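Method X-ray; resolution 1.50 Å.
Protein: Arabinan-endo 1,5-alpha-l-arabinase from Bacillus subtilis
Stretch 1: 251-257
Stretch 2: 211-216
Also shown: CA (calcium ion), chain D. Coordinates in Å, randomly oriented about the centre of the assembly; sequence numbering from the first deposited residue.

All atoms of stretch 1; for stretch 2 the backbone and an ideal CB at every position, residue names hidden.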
ATOM      1  N   LYS A 251      -3.042  17.687  -4.332  1.00 12.71           N
ATOM      2  CA  LYS A 251      -1.898  17.417  -5.167  1.00 13.11           C
ATOM      3  C   LYS A 251      -1.325  16.027  -4.880  1.00 13.65           C
ATOM      4  O   LYS A 251      -1.407  15.501  -3.760  1.00 14.12           O
ATOM      5  CB  LYS A 251      -0.826  18.497  -4.949  1.00 12.49           C
ATOM      6  CG  LYS A 251      -1.361  19.925  -5.077  1.00 14.13           C
ATOM      7  CD  LYS A 251      -1.920  20.171  -6.444  1.00 15.16           C
ATOM      8  CE  LYS A 251      -2.170  21.636  -6.733  1.00 15.40           C
ATOM      9  NZ  LYS A 251      -2.956  21.855  -8.039  1.00 18.40           N
ATOM     10  N   GLY A 252      -0.689  15.441  -5.881  1.00 14.16           N
ATOM     11  CA  GLY A 252       0.070  14.220  -5.706  1.00 13.61           C
ATOM     12  C   GLY A 252      -0.659  13.054  -5.075  1.00 14.72           C
ATOM     13  O   GLY A 252      -0.131  12.405  -4.148  1.00 13.84           O
ATOM     14  N   PRO A 253      -1.846  12.716  -5.578  1.00 13.99           N
ATOM     15  CA  PRO A 253      -2.562  11.556  -5.018  1.00 14.60           C
ATOM     16  C   PRO A 253      -1.777  10.270  -5.184  1.00 14.60           C
ATOM     17  O   PRO A 253      -1.107  10.047  -6.168  1.00 15.51           O
ATOM     18  CB  PRO A 253      -3.837  11.468  -5.834  1.00 15.22           C
ATOM     19  CG  PRO A 253      -3.464  12.129  -7.118  1.00 15.29           C
ATOM     20  CD  PRO A 253      -2.563  13.273  -6.736  1.00 14.73           C
ATOM     21  N   GLY A 254      -1.849   9.427  -4.166  1.00 13.31           N
ATOM     22  CA  GLY A 254      -1.137   8.165  -4.179  1.00 13.20           C
ATOM     23  C   GLY A 254      -1.314   7.379  -2.922  1.00 13.17           C
ATOM     24  O   GLY A 254      -2.164   7.707  -2.078  1.00 12.31           O
ATOM     25  N   GLY A 255      -0.533   6.320  -2.780  1.00 12.29           N
ATOM     26  CA  GLY A 255      -0.667   5.475  -1.619  1.00 12.89           C
ATOM     27  C   GLY A 255      -2.019   4.825  -1.541  1.00 12.87           C
ATOM     28  O   GLY A 255      -2.521   4.517  -0.456  1.00 13.95           O
ATOM     29  N   GLN A 256      -2.625   4.573  -2.697  1.00 13.00           N
ATOM     30  CA  GLN A 256      -4.014   4.125  -2.755  1.00 13.78           C
ATOM     31  C   GLN A 256      -4.180   2.685  -2.326  1.00 12.94           C
ATOM     32  O   GLN A 256      -3.285   1.837  -2.485  1.00 13.26           O
ATOM     33  CB  GLN A 256      -4.536   4.328  -4.166  1.00 13.29           C
ATOM     34  CG  GLN A 256      -3.994   3.310  -5.202  1.00 15.50           C
ATOM     35  CD  GLN A 256      -2.500   3.490  -5.507  1.00 11.93           C
ATOM     36  OE1 GLN A 256      -2.039   4.619  -5.651  1.00 16.42           O
ATOM     37  NE2 GLN A 256      -1.759   2.363  -5.544  1.00 15.13           N
ATOM     38  N   ASP A 257      -5.336   2.395  -1.715  1.00 12.74           N
ATOM     39  CA  ASP A 257      -5.646   1.038  -1.310  1.00 12.99           C
ATOM     40  C   ASP A 257      -7.103   0.779  -1.512  1.00 13.43           C
ATOM     41  O   ASP A 257      -7.940   1.675  -1.300  1.00 12.85           O
ATOM     42  CB  ASP A 257      -5.234   0.841   0.155  1.00 12.81           C
ATOM     43  CG  ASP A 257      -5.083  -0.586   0.508  1.00 16.05           C
ATOM     44  OD1 ASP A 257      -4.744  -1.443  -0.346  1.00 20.39           O
ATOM     45  OD2 ASP A 257      -5.251  -0.944   1.642  1.00 16.02           O
ATOM     46  N   UNK A 211       7.811  12.148  -4.201  1.00 15.18           N
ATOM     47  CA  UNK A 211       6.468  11.932  -3.711  1.00 16.06           C
ATOM     48  C   UNK A 211       5.585  11.337  -4.794  1.00 15.00           C
ATOM     49  O   UNK A 211       5.905  11.296  -5.981  1.00 14.37           O
ATOM     50  CB  UNK A 211       5.871  13.243  -3.197  1.00 16.06           C
ATOM     51  N   UNK A 212       4.433  10.838  -4.363  1.00 14.25           N
ATOM     52  CA  UNK A 212       3.444  10.363  -5.292  1.00 13.62           C
ATOM     53  C   UNK A 212       2.911  11.523  -6.144  1.00 13.28           C
ATOM     54  O   UNK A 212       2.925  12.658  -5.742  1.00 14.37           O
ATOM     55  CB  UNK A 212       2.306   9.668  -4.542  1.00 13.62           C
ATOM     56  N   UNK A 213       2.420  11.183  -7.323  1.00 13.10           N
ATOM     57  CA  UNK A 213       2.017  12.142  -8.342  1.00 13.57           C
ATOM     58  C   UNK A 213       0.691  11.747  -9.019  1.00 11.75           C
ATOM     59  O   UNK A 213      -0.163  12.602  -9.216  1.00 12.18           O
ATOM     60  CB  UNK A 213       3.122  12.272  -9.392  1.00 13.57           C
ATOM     61  N   UNK A 214       0.536  10.488  -9.421  1.00 11.61           N
ATOM     62  CA  UNK A 214      -0.700  10.033 -10.045  1.00 12.80           C
ATOM     63  C   UNK A 214      -0.994   8.595  -9.648  1.00 13.87           C
ATOM     64  O   UNK A 214      -0.111   7.876  -9.227  1.00 14.14           O
ATOM     65  CB  UNK A 214      -0.615  10.159 -11.567  1.00 12.80           C
ATOM     66  N   UNK A 215      -2.260   8.189  -9.740  1.00 12.82           N
ATOM     67  CA  UNK A 215      -2.702   6.814  -9.553  1.00 12.07           C
ATOM     68  C   UNK A 215      -2.981   6.221 -10.927  1.00 11.99           C
ATOM     69  O   UNK A 215      -3.747   6.800 -11.663  1.00 13.38           O
ATOM     70  CB  UNK A 215      -3.938   6.740  -8.655  1.00 12.07           C
ATOM     71  N   UNK A 216      -2.375   5.076 -11.233  1.00 12.64           N
ATOM     72  CA  UNK A 216      -2.435   4.426 -12.558  1.00 12.67           C
ATOM     73  C   UNK A 216      -2.904   2.981 -12.421  1.00 13.20           C
ATOM     74  O   UNK A 216      -2.594   2.366 -11.434  1.00 13.31           O
ATOM     75  CB  UNK A 216      -1.069   4.470 -13.247  1.00 12.67           C
TER
HETATM   76 CA    CA D1294      -4.734  -3.410   0.879  1.00 13.77          CA

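Two strands meet here at an angle of 62° between their N-to-C directions, with axes 5.1 Å apart at closest approach. Stretch 1 offers mostly backbone: three glycines, Pro253 and the side chain of Gln256 line the contact, while Lys251 and Asp257 stay out of it. Asp257 instead binds the calcium ion through OD1 and OD2, at 2.3 Å and 2.6 Å from the metal.

Position 211 lies just before the strand. Its CA-to-CB bond points sideways, and no atom of stretch 1 comes within 5.5 Å of the ideal CB. The contact therefore sets little limit on the side chain. The residue is Ser211, with chi1 in t, and it makes no contact with stretch 1.

Position 212 points toward stretch 1. Its ideal CB is 3.7 Å from Gly252 O, 3.8 Å from Pro253 O and 3.8 Å from Gly254 CA. The space is tight, and it presents carbonyl oxygens beside bare glycine backbone. A small side chain would suit, and one carrying a hydroxyl donor could use an acceptor; alanine, serine, threonine or valine are all reasonable. The residue is Thr212. With chi1 at 52° (p), its OG1 donates a hydrogen bond of 2.7 Å to Gly252 O. The methyl lies over the glycines, with CG2 4.0 Å from Gly255 N. CB packs on Gly254 CA at 3.8 Å. A CB on Gly254 would point toward this strand and fall 2.3 Å from Thr212 CB, so the close approach depends on glycine there.

Position 213 points away, although its backbone is close: its CA lies 3.9 Å from Gly252 CA. Phi/psi of -138/-47 is unusual for a strand residue but does not demand glycine. Stretch 1 selects no particular side chain, and it sets no limit on size. The residue is Tyr213, with chi1 in t. Its ring makes no contact with stretch 1, and the backbone does the touching: Tyr213 O is 3.5 Å from Pro253 CD.

Position 214 also points away, with extended angles. The nearest atom of stretch 1 to the ideal CB is Pro253 O, at 5.4 Å. Many side chains would fit, long polar ones included. The residue is Lys214, and its side chain makes no contact with stretch 1.

Position 215 points toward stretch 1 again. Its ideal CB is 4.1 Å from Gln256 OE1, with Pro253 O and Gly254 CA farther off. The proline ring and the glycine backbone favour an aliphatic side chain such as valine, leucine, isoleucine or methionine; a side chain with a hydrogen-bond donor could instead address Gln256 OE1. The residue is Ile215, with chi1 in m and chi2 in t. It has the largest covered area in the contact, 82 Å². CD1 meets Pro253 CB at 4.2 Å, while CG1 lies 3.5 Å from Gln256 OE1 and 4.1 Å from Gly254 CA.

Position 216 points sideways, with nothing of stretch 1 within 5.5 Å of its ideal CB. The contact imposes no choice. The residue is Ala216, which continues the strand without touching stretch 1.

Stretch 2, residues 211-216: STYKIA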
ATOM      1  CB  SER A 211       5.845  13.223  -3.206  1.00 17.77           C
ATOM      2  OG  SER A 211       4.766  12.872  -2.322  1.00 23.14           O
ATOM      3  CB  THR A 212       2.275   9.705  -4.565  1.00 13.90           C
ATOM      4  OG1 THR A 212       1.784  10.593  -3.567  1.00 13.46           O
ATOM      5  CG2 THR A 212       2.687   8.429  -3.852  1.00 14.42           C
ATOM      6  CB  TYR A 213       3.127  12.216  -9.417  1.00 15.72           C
ATOM      7  CG  TYR A 213       3.023  13.311 -10.424  1.00 17.23           C
ATOM      8  CD1 TYR A 213       2.791  14.638 -10.028  1.00 20.17           C
ATOM      9  CD2 TYR A 213       3.287  13.066 -11.767  1.00 19.75           C
ATOM     10  CE1 TYR A 213       2.734  15.659 -10.957  1.00 23.16           C
ATOM     11  CE2 TYR A 213       3.253  14.086 -12.699  1.00 22.33           C
ATOM     12  CZ  TYR A 213       2.980  15.379 -12.290  1.00 23.04           C
ATOM     13  OH  TYR A 213       2.932  16.428 -13.196  1.00 28.22           O
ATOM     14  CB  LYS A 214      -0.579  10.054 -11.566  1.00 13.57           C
ATOM     15  CG  LYS A 214      -0.170  11.328 -12.183  1.00 15.93           C
ATOM     16  CD  LYS A 214      -0.133  11.152 -13.708  1.00 16.94           C
ATOM     17  CE  LYS A 214       0.789  12.181 -14.318  1.00 17.65           C
ATOM     18  NZ  LYS A 214       0.640  12.352 -15.795  1.00 22.35           N
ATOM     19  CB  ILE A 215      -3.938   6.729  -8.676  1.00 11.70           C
ATOM     20  CG1 ILE A 215      -3.625   7.249  -7.284  1.00 14.41           C
ATOM     21  CG2 ILE A 215      -4.489   5.347  -8.597  1.00 13.56           C
ATOM     22  CD1 ILE A 215      -4.799   7.459  -6.422  1.00 13.95           C
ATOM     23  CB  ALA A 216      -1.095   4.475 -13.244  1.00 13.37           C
TER
HETATM   24  O   HOH W   1      -4.674  -5.781   1.468  1.00 14.60           O
HETATM   25  O   HOH W   2      -6.149  -4.047  -0.878  1.00 12.88           O
HETATM   26  O   HOH W   3      -7.415  -3.460   1.421  0.50 13.49           O
HETATM   27  O   HOH W   4      -5.841  -3.376   2.921  0.50 15.01           O
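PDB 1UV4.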